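Local coordinates for protein poly-gamma-glutamate hydrolase (Bacillus phage phiNIT1, PDB 3A9L) that binds zinc and, as a phage peptidase, hydrolyses the gamma-glutamyl linkages of bacterial poly-gamma-glutamate, at residues Y23-K28 / Y64-L69; V27-P32 / S94-A99; P8-L13 / H83-M88. One frame throughout, in Å; residues are numbered along the deposited sequence.

Contact 1 (Y23-K28 / Y64-L69); sequences YNIEVK and YLFQGL
Four backbone hydrogen bonds join strand 23-28 to strand 64-68. Asn24 and Gln67 exchange one pair: Gln67 N meets Asn24 O at 2.9 Å, nearly along the C=O axis, and Asn24 N returns to Gln67 O. Glu26 and Leu65 exchange the other. Tyr23, Ile25 and Val27 face Gly68, Phe66 and Tyr64 in non-hydrogen-bonded pairs.

The Asn24 and Gln67 side chains run side by side. Gln67 NE2 gives a nearly straight bond of 2.9 Å to Asn24 OD1, in the carbonyl plane on a lone pair. Asn24 CG sits between its backbone N and carbonyl carbon (chi1 77°), which turns OD1 toward the Gln67 side chain. Gln67 OE1 is held by Thr49. Water 1 accepts from Asn24 ND2 at 2.8 Å. Glu26 OE1 bonds to Tyr53, in helix 48-59.

This is an antiparallel ladder at one end of the mixed sheet. Strand 23-29 is outermost within the chain, and a strand of the second subunit pairs with its other edge, so the sheet continues across the dimer.

The face with Tyr23, Ile25, Val27, Tyr64 and Phe66 is mainly apolar; Tyr64 OH bonds to Glu86. The Tyr23 and Phe66 rings are near parallel, 18° apart, but slid so that they barely overlap; Tyr23 CD2 is 3.5 Å from Phe66 CE2. Ile25 CG2 touches Tyr64 CE2 at 3.5 Å. Helices 10-16 and 87-94 cover this face.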
loop_
_atom_site.group_PDB
_atom_site.type_symbol
_atom_site.label_atom_id
_atom_site.label_comp_id
_atom_site.label_asym_id
_atom_site.label_seq_id
_atom_site.Cartn_x
_atom_site.Cartn_y
_atom_site.Cartn_z
ATOM N N TYR A 23 -13.826 4.585 3.153
ATOM C CA TYR A 23 -12.690 4.677 2.268
ATOM C C TYR A 23 -11.490 3.864 2.808
ATOM O O TYR A 23 -11.411 3.589 4.002
ATOM C CB TYR A 23 -12.272 6.152 2.058
ATOM C CG TYR A 23 -11.503 6.714 3.225
ATOM C CD1 TYR A 23 -12.175 7.239 4.338
ATOM C CD2 TYR A 23 -10.085 6.724 3.222
ATOM C CE1 TYR A 23 -11.458 7.787 5.426
ATOM C CE2 TYR A 23 -9.383 7.234 4.302
ATOM C CZ TYR A 23 -10.065 7.762 5.390
ATOM O OH TYR A 23 -9.370 8.278 6.443
ATOM N N ASN A 24 -10.617 3.446 1.889
ATOM C CA ASN A 24 -9.296 2.924 2.255
ATOM C C ASN A 24 -8.199 3.563 1.367
ATOM O O ASN A 24 -8.502 4.202 0.352
ATOM C CB ASN A 24 -9.275 1.374 2.339
ATOM C CG ASN A 24 -9.228 0.663 0.980
ATOM O OD1 ASN A 24 -8.792 1.193 -0.031
ATOM N ND2 ASN A 24 -9.630 -0.582 0.994
ATOM N N ILE A 25 -6.941 3.429 1.791
ATOM C CA ILE A 25 -5.811 3.865 0.994
ATOM C C ILE A 25 -4.832 2.694 0.789
ATOM O O ILE A 25 -4.499 1.944 1.741
ATOM C CB ILE A 25 -5.070 5.061 1.648
ATOM C CG1 ILE A 25 -6.065 6.120 2.195
ATOM C CG2 ILE A 25 -4.103 5.707 0.628
ATOM C CD1 ILE A 25 -5.409 7.288 2.921
ATOM N N GLU A 26 -4.349 2.571 -0.444
ATOM C CA GLU A 26 -3.415 1.516 -0.860
ATOM C C GLU A 26 -2.193 2.144 -1.514
ATOM O O GLU A 26 -2.318 3.063 -2.338
ATOM C CB GLU A 26 -4.081 0.559 -1.863
ATOM C CG GLU A 26 -5.310 -0.174 -1.375
ATOM C CD GLU A 26 -5.618 -1.398 -2.242
ATOM O OE1 GLU A 26 -5.246 -1.424 -3.437
ATOM O OE2 GLU A 26 -6.208 -2.353 -1.726
ATOM N N VAL A 27 -0.994 1.644 -1.183
ATOM C CA VAL A 27 0.267 2.214 -1.733
ATOM C C VAL A 27 1.247 1.069 -2.003
ATOM O O VAL A 27 1.429 0.192 -1.175
ATOM C CB VAL A 27 0.949 3.196 -0.738
ATOM C CG1 VAL A 27 2.201 3.839 -1.353
ATOM C CG2 VAL A 27 0.010 4.282 -0.240
ATOM N N LYS A 28 1.887 1.077 -3.163
ATOM C CA LYS A 28 3.046 0.254 -3.332
ATOM C C LYS A 28 4.105 1.076 -4.045
ATOM O O LYS A 28 3.959 1.363 -5.214
ATOM C CB LYS A 28 2.712 -1.065 -4.092
ATOM C CG LYS A 28 3.963 -2.042 -4.138
ATOM C CD LYS A 28 3.686 -3.316 -4.915
ATOM C CE LYS A 28 4.807 -4.359 -4.702
ATOM N NZ LYS A 28 4.542 -5.659 -5.400
ATOM N N TYR A 64 -0.771 3.969 -6.194
ATOM C CA TYR A 64 -1.446 4.609 -5.063
ATOM C C TYR A 64 -2.894 4.677 -5.434
ATOM O O TYR A 64 -3.183 5.049 -6.568
ATOM C CB TYR A 64 -0.940 6.026 -4.848
ATOM C CG TYR A 64 -1.787 6.798 -3.857
ATOM C CD1 TYR A 64 -2.940 7.483 -4.277
ATOM C CD2 TYR A 64 -1.450 6.845 -2.522
ATOM C CE1 TYR A 64 -3.701 8.176 -3.401
ATOM C CE2 TYR A 64 -2.211 7.559 -1.628
ATOM C CZ TYR A 64 -3.331 8.206 -2.072
ATOM O OH TYR A 64 -4.115 8.891 -1.204
ATOM N N LEU A 65 -3.786 4.342 -4.492
ATOM C CA LEU A 65 -5.250 4.426 -4.706
ATOM C C LEU A 65 -5.979 4.933 -3.481
ATOM O O LEU A 65 -5.908 4.312 -2.419
ATOM C CB LEU A 65 -5.814 3.037 -4.984
ATOM C CG LEU A 65 -5.367 2.202 -6.145
ATOM C CD1 LEU A 65 -6.009 0.862 -5.977
ATOM C CD2 LEU A 65 -5.805 2.861 -7.474
ATOM N N PHE A 66 -6.687 6.047 -3.610
ATOM C CA PHE A 66 -7.610 6.489 -2.548
ATOM C C PHE A 66 -8.958 5.997 -2.983
ATOM O O PHE A 66 -9.471 6.448 -4.012
ATOM C CB PHE A 66 -7.608 8.027 -2.386
ATOM C CG PHE A 66 -8.461 8.523 -1.248
ATOM C CD1 PHE A 66 -9.821 8.822 -1.465
ATOM C CD2 PHE A 66 -7.927 8.737 0.023
ATOM C CE1 PHE A 66 -10.635 9.267 -0.421
ATOM C CE2 PHE A 66 -8.736 9.188 1.063
ATOM C CZ PHE A 66 -10.094 9.460 0.836
ATOM N N GLN A 67 -9.501 5.027 -2.236
ATOM C CA GLN A 67 -10.645 4.227 -2.721
ATOM C C GLN A 67 -11.910 4.482 -1.920
ATOM O O GLN A 67 -11.865 4.394 -0.695
ATOM C CB GLN A 67 -10.324 2.721 -2.598
ATOM C CG GLN A 67 -9.224 2.169 -3.527
ATOM C CD GLN A 67 -9.329 0.651 -3.699
ATOM O OE1 GLN A 67 -9.666 0.168 -4.774
ATOM N NE2 GLN A 67 -9.121 -0.090 -2.627
ATOM N N GLY A 68 -13.025 4.772 -2.612
ATOM C CA GLY A 68 -14.359 4.687 -2.002
ATOM C C GLY A 68 -14.822 3.248 -1.814
ATOM O O GLY A 68 -14.629 2.409 -2.699
ATOM N N LEU A 69 -15.431 2.970 -0.667
ATOM C CA LEU A 69 -15.856 1.618 -0.272
ATOM C C LEU A 69 -17.346 1.473 -0.040
ATOM O O LEU A 69 -17.835 0.363 0.247
ATOM C CB LEU A 69 -15.161 1.180 1.026
ATOM C CG LEU A 69 -13.633 1.221 1.110
ATOM C CD1 LEU A 69 -13.137 0.650 2.437
ATOM C CD2 LEU A 69 -13.074 0.442 -0.029
HETATM O O HOH W 1 -9.625 -2.416 -1.114
#

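Contact 2 (V27-P32 / S94-A99); sequences VKRQNP and SKHTDA
This is a water-bridged surface contact between a loop and the end of strand 23-29, the outermost of its own chain. The strand runs out here into Gln30-Pro32. The loop at Lys95-Thr97 leads from helix 87-94 into strand 98-105. No direct hydrogen bond joins the two segments.

Water 2 takes the central place. It accepts from Arg29 NE at 2.9 Å, lying in the guanidinium plane at its edge. It donates to Asn31 O and to Lys95 O, each 2.7 Å from the water. The same water sits over one face of the His96 ring, offset toward the rim. Water 3 makes a second bridge and donates to Pro32 O at 2.6 Å and to Lys95 O. Lys95 O is thus gripped by both waters.

The Arg29 chain is extended from CG to NE, with CG anti to the backbone N (chi1 -169°). This carries the guanidinium across the Lys95 side chain at about a right angle. Lys95 CB rests over one guanidinium face, 3.7 Å from Arg29 NH2. Lys95 bends at chi2 and chi4, and its NZ stays 5.4 Å from Arg29 NH1.

The His96 ring is turned 70° from the guanidinium. Its CD2 comes 3.0 Å from Asn31 O. Both ring nitrogens are bonded elsewhere, ND1 to Met92 O and NE2 to Ser62 OG. His96 therefore links the end of helix 87-94 to strand 62-68, and it packs on Ile35 of strand 34-42. Arg29 also packs on Tyr23 of the second subunit.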
loop_
_atom_site.group_PDB
_atom_site.type_symbol
_atom_site.label_atom_id
_atom_site.label_comp_id
_atom_site.label_asym_id
_atom_site.label_seq_id
_atom_site.Cartn_x
_atom_site.Cartn_y
_atom_site.Cartn_z
ATOM N N VAL A 27 -0.994 1.644 -1.183
ATOM C CA VAL A 27 0.267 2.214 -1.733
ATOM C C VAL A 27 1.247 1.069 -2.003
ATOM O O VAL A 27 1.429 0.192 -1.175
ATOM C CB VAL A 27 0.949 3.196 -0.738
ATOM C CG1 VAL A 27 2.201 3.839 -1.353
ATOM C CG2 VAL A 27 0.010 4.282 -0.240
ATOM N N LYS A 28 1.887 1.077 -3.163
ATOM C CA LYS A 28 3.046 0.254 -3.332
ATOM C C LYS A 28 4.105 1.076 -4.045
ATOM O O LYS A 28 3.959 1.363 -5.214
ATOM C CB LYS A 28 2.712 -1.065 -4.092
ATOM C CG LYS A 28 3.963 -2.042 -4.138
ATOM C CD LYS A 28 3.686 -3.316 -4.915
ATOM C CE LYS A 28 4.807 -4.359 -4.702
ATOM N NZ LYS A 28 4.542 -5.659 -5.400
ATOM N N ARG A 29 5.143 1.480 -3.316
ATOM C CA ARG A 29 6.248 2.222 -3.868
ATOM C C ARG A 29 7.308 1.175 -4.241
ATOM O O ARG A 29 7.818 0.459 -3.359
ATOM C CB ARG A 29 6.789 3.236 -2.838
ATOM C CG ARG A 29 7.768 4.206 -3.489
ATOM C CD ARG A 29 8.437 5.209 -2.554
ATOM N NE ARG A 29 9.546 5.854 -3.257
ATOM C CZ ARG A 29 10.623 6.398 -2.689
ATOM N NH1 ARG A 29 10.738 6.467 -1.387
ATOM N NH2 ARG A 29 11.575 6.927 -3.449
ATOM N N GLN A 30 7.612 1.087 -5.538
ATOM C CA GLN A 30 8.424 0.020 -6.089
ATOM C C GLN A 30 9.162 0.448 -7.354
ATOM O O GLN A 30 9.768 -0.365 -8.027
ATOM C CB GLN A 30 7.565 -1.241 -6.336
ATOM C CG GLN A 30 6.508 -1.122 -7.453
ATOM C CD GLN A 30 5.893 -2.461 -7.839
ATOM O OE1 GLN A 30 6.316 -3.530 -7.367
ATOM N NE2 GLN A 30 4.882 -2.416 -8.695
ATOM N N ASN A 31 9.127 1.741 -7.649
ATOM C CA ASN A 31 9.774 2.295 -8.837
ATOM C C ASN A 31 10.243 3.734 -8.567
ATOM O O ASN A 31 9.479 4.523 -7.993
ATOM C CB ASN A 31 8.812 2.227 -10.037
ATOM C CG ASN A 31 9.516 2.387 -11.391
ATOM O OD1 ASN A 31 9.625 3.502 -11.915
ATOM N ND2 ASN A 31 9.985 1.279 -11.961
ATOM N N PRO A 32 11.500 4.077 -8.953
ATOM C CA PRO A 32 12.018 5.443 -8.884
ATOM C C PRO A 32 11.387 6.437 -9.871
ATOM O O PRO A 32 11.341 7.647 -9.584
ATOM C CB PRO A 32 13.496 5.268 -9.246
ATOM C CG PRO A 32 13.534 3.993 -10.029
ATOM C CD PRO A 32 12.557 3.128 -9.362
ATOM N N SER A 94 5.961 13.126 -4.914
ATOM C CA SER A 94 7.230 13.835 -4.831
ATOM C C SER A 94 8.440 12.931 -4.958
ATOM O O SER A 94 9.559 13.425 -5.187
ATOM C CB SER A 94 7.341 14.579 -3.499
ATOM O OG SER A 94 7.583 13.623 -2.465
ATOM N N LYS A 95 8.220 11.630 -4.772
ATOM C CA LYS A 95 9.282 10.611 -4.841
ATOM C C LYS A 95 9.394 9.942 -6.225
ATOM O O LYS A 95 10.206 9.027 -6.449
ATOM C CB LYS A 95 9.064 9.568 -3.734
ATOM C CG LYS A 95 9.039 10.118 -2.308
ATOM C CD LYS A 95 10.293 10.923 -1.979
ATOM C CE LYS A 95 10.460 11.109 -0.464
ATOM N NZ LYS A 95 9.176 11.421 0.220
ATOM N N HIS A 96 8.588 10.423 -7.168
ATOM C CA HIS A 96 8.616 9.885 -8.524
ATOM C C HIS A 96 8.796 10.971 -9.564
ATOM O O HIS A 96 8.151 12.023 -9.514
ATOM C CB HIS A 96 7.338 9.122 -8.846
ATOM C CG HIS A 96 7.101 7.962 -7.951
ATOM N ND1 HIS A 96 6.588 8.097 -6.684
ATOM C CD2 HIS A 96 7.307 6.638 -8.138
ATOM C CE1 HIS A 96 6.492 6.904 -6.126
ATOM N NE2 HIS A 96 6.937 6.006 -6.982
ATOM N N THR A 97 9.652 10.684 -10.536
ATOM C CA THR A 97 9.832 11.591 -11.664
ATOM C C THR A 97 8.555 11.870 -12.418
ATOM O O THR A 97 8.256 13.023 -12.721
ATOM C CB THR A 97 10.832 11.032 -12.662
ATOM O OG1 THR A 97 11.997 10.626 -11.940
ATOM C CG2 THR A 97 11.222 12.120 -13.733
ATOM N N ASP A 98 7.837 10.794 -12.741
ATOM C CA ASP A 98 6.692 10.849 -13.608
ATOM C C ASP A 98 5.478 10.330 -12.867
ATOM O O ASP A 98 5.613 9.602 -11.886
ATOM C CB ASP A 98 6.951 10.030 -14.876
ATOM C CG ASP A 98 8.064 10.614 -15.727
ATOM O OD1 ASP A 98 7.988 11.808 -16.090
ATOM O OD2 ASP A 98 9.033 9.900 -16.038
ATOM N N ALA A 99 4.292 10.705 -13.348
ATOM C CA ALA A 99 3.043 10.237 -12.773
ATOM C C ALA A 99 1.964 10.206 -13.835
ATOM O O ALA A 99 1.867 11.122 -14.661
ATOM C CB ALA A 99 2.606 11.142 -11.601
HETATM O O HOH W 2 9.791 6.412 -6.104
HETATM O O HOH W 3 12.817 8.734 -7.733
#

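Contact 3 (P8-L13 / H83-M88); sequences PNIEAL and HFDEPM
The Phe84 ring meets Ile10 obliquely, with CE2 3.5 Å from Ile10 CD1. Phe84 CG is anti to its backbone N (chi1 -177°), which swings the ring to the tip of Ile10. The His83 ring is also met obliquely, by Pro8 O. The carboxylates of Glu11 and Asp85 are turned 65° apart. Glu11 OE1 lies 2.5 Å from Asp85 OD2, so one of the two acids probably holds a proton.

Asp85 also reaches the backbone. Its OD1 accepts from Ile10 N at 3.0 Å, using the syn lone pair. Ile10 N is the first amide of helix 10-16, whose end could stabilise negative charge on Asp85. Asn9 is the N-cap of that helix, and its OD1 takes a nearly straight bond from Ala12 N at 2.9 Å. Glu86 is the N-cap of helix 87-94. Its OE2 accepts from Met88 N, which approaches from above the carboxylate plane, and its OE1 binds Tyr64 OH and Ala89 N. The contact thus brings two capped helix starts together. Ile10 CG2 rests on Glu86 CB at 3.9 Å. The buried Glu86 N has no partner in the model.

Phe84 comes within about 5 Å of the zinc ligand His40, side chain to side chain. Ile10 and Leu13 pack on Phe66 and Phe84 on Tyr64, both of strand 62-68. Glu86 and Met88 lie against Ile25 of strand 23-29.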
loop_
_atom_site.group_PDB
_atom_site.type_symbol
_atom_site.label_atom_id
_atom_site.label_comp_id
_atom_site.label_asym_id
_atom_site.label_seq_id
_atom_site.Cartn_x
_atom_site.Cartn_y
_atom_site.Cartn_z
ATOM N N PRO A 8 -13.709 19.987 1.202
ATOM C CA PRO A 8 -12.823 20.939 0.532
ATOM C C PRO A 8 -11.434 20.399 0.362
ATOM O O PRO A 8 -10.648 20.909 -0.445
ATOM C CB PRO A 8 -12.795 22.128 1.486
ATOM C CG PRO A 8 -13.290 21.638 2.756
ATOM C CD PRO A 8 -14.276 20.575 2.426
ATOM N N ASN A 9 -11.145 19.363 1.121
ATOM C CA ASN A 9 -9.865 18.689 1.051
ATOM C C ASN A 9 -9.965 17.385 1.832
ATOM O O ASN A 9 -10.994 17.089 2.460
ATOM C CB ASN A 9 -8.828 19.578 1.699
ATOM C CG ASN A 9 -9.235 19.994 3.083
ATOM O OD1 ASN A 9 -9.346 19.169 3.987
ATOM N ND2 ASN A 9 -9.459 21.287 3.260
ATOM N N ILE A 10 -8.859 16.659 1.897
ATOM C CA ILE A 10 -8.883 15.305 2.452
ATOM C C ILE A 10 -8.872 15.247 3.976
ATOM O O ILE A 10 -9.397 14.271 4.554
ATOM C CB ILE A 10 -7.769 14.430 1.817
ATOM C CG1 ILE A 10 -8.093 14.185 0.339
ATOM C CG2 ILE A 10 -7.563 13.108 2.586
ATOM C CD1 ILE A 10 -9.190 13.127 0.038
ATOM N N GLU A 11 -8.288 16.267 4.622
ATOM C CA GLU A 11 -8.402 16.417 6.080
ATOM C C GLU A 11 -9.880 16.455 6.491
ATOM O O GLU A 11 -10.344 15.617 7.285
ATOM C CB GLU A 11 -7.703 17.705 6.557
ATOM C CG GLU A 11 -6.184 17.644 6.601
ATOM C CD GLU A 11 -5.511 17.779 5.239
ATOM O OE1 GLU A 11 -6.182 18.149 4.233
ATOM O OE2 GLU A 11 -4.284 17.545 5.201
ATOM N N ALA A 12 -10.625 17.413 5.930
ATOM C CA ALA A 12 -12.059 17.516 6.179
ATOM C C ALA A 12 -12.779 16.187 5.945
ATOM O O ALA A 12 -13.631 15.773 6.738
ATOM C CB ALA A 12 -12.666 18.611 5.302
ATOM N N LEU A 13 -12.429 15.522 4.842
ATOM C CA LEU A 13 -12.947 14.200 4.537
ATOM C C LEU A 13 -12.569 13.181 5.601
ATOM O O LEU A 13 -13.426 12.482 6.126
ATOM C CB LEU A 13 -12.446 13.724 3.158
ATOM C CG LEU A 13 -13.047 12.410 2.632
ATOM C CD1 LEU A 13 -12.958 12.328 1.146
ATOM C CD2 LEU A 13 -12.390 11.199 3.204
ATOM N N HIS A 83 -7.322 19.849 -5.469
ATOM C CA HIS A 83 -7.536 20.077 -4.016
ATOM C C HIS A 83 -7.106 18.856 -3.211
ATOM O O HIS A 83 -7.175 18.827 -1.970
ATOM C CB HIS A 83 -9.012 20.381 -3.723
ATOM C CG HIS A 83 -9.480 21.676 -4.298
ATOM N ND1 HIS A 83 -10.712 22.214 -4.014
ATOM C CD2 HIS A 83 -8.864 22.561 -5.117
ATOM C CE1 HIS A 83 -10.841 23.370 -4.637
ATOM N NE2 HIS A 83 -9.730 23.606 -5.312
ATOM N N PHE A 84 -6.636 17.860 -3.943
ATOM C CA PHE A 84 -6.436 16.551 -3.354
ATOM C C PHE A 84 -5.084 16.558 -2.727
ATOM O O PHE A 84 -4.052 16.738 -3.387
ATOM C CB PHE A 84 -6.588 15.428 -4.375
ATOM C CG PHE A 84 -6.466 14.044 -3.771
ATOM C CD1 PHE A 84 -5.223 13.447 -3.633
ATOM C CD2 PHE A 84 -7.591 13.356 -3.349
ATOM C CE1 PHE A 84 -5.101 12.192 -3.096
ATOM C CE2 PHE A 84 -7.478 12.097 -2.799
ATOM C CZ PHE A 84 -6.245 11.509 -2.694
ATOM N N ASP A 85 -5.116 16.371 -1.424
ATOM C CA ASP A 85 -3.945 16.626 -0.611
ATOM C C ASP A 85 -3.656 15.496 0.390
ATOM O O ASP A 85 -2.965 15.710 1.362
ATOM C CB ASP A 85 -4.079 18.003 0.085
ATOM C CG ASP A 85 -5.078 18.006 1.242
ATOM O OD1 ASP A 85 -6.026 17.223 1.223
ATOM O OD2 ASP A 85 -4.922 18.835 2.167
ATOM N N GLU A 86 -4.151 14.291 0.129
ATOM C CA GLU A 86 -3.895 13.188 1.049
ATOM C C GLU A 86 -2.369 13.116 1.260
ATOM O O GLU A 86 -1.601 13.026 0.285
ATOM C CB GLU A 86 -4.492 11.900 0.495
ATOM C CG GLU A 86 -4.608 10.751 1.479
ATOM C CD GLU A 86 -3.283 10.091 1.682
ATOM O OE1 GLU A 86 -2.684 9.682 0.666
ATOM O OE2 GLU A 86 -2.803 10.081 2.840
ATOM N N PRO A 87 -1.912 13.183 2.520
ATOM C CA PRO A 87 -0.474 13.334 2.691
ATOM C C PRO A 87 0.387 12.190 2.128
ATOM O O PRO A 87 1.505 12.429 1.669
ATOM C CB PRO A 87 -0.314 13.455 4.220
ATOM C CG PRO A 87 -1.540 12.913 4.777
ATOM C CD PRO A 87 -2.599 13.369 3.803
ATOM N N MET A 88 -0.131 10.967 2.129
ATOM C CA MET A 88 0.687 9.875 1.636
ATOM C C MET A 88 0.863 9.967 0.122
ATOM O O MET A 88 1.968 9.744 -0.370
ATOM C CB MET A 88 0.160 8.533 2.105
ATOM C CG MET A 88 0.340 8.330 3.576
ATOM S SD MET A 88 0.093 6.604 3.953
ATOM C CE MET A 88 -1.656 6.467 3.549
#

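In the fold
From the N terminus, the chain first meets the start of helix 10-16, which contact 3 later ties to residues 83-88. Strand 23-29 follows. Contact 1 pairs it with strand 62-68 after strand 34-42 and helix 48-59, and this closure lies wholly within that of contact 3. Contact 2 starts from the same strand and closes past helix 87-94, so its loop crosses that of contact 3. Contacts 1 and 3 touch, through Tyr64, Phe66 and Ile25 on one side and Phe84, Glu86 and Leu13 on the other. Contact 3 joins two helix starts, contact 1 pairs two strands, and contact 2 ties the 95-97 loop to the end of strand 23-29, which pairs with the second subunit.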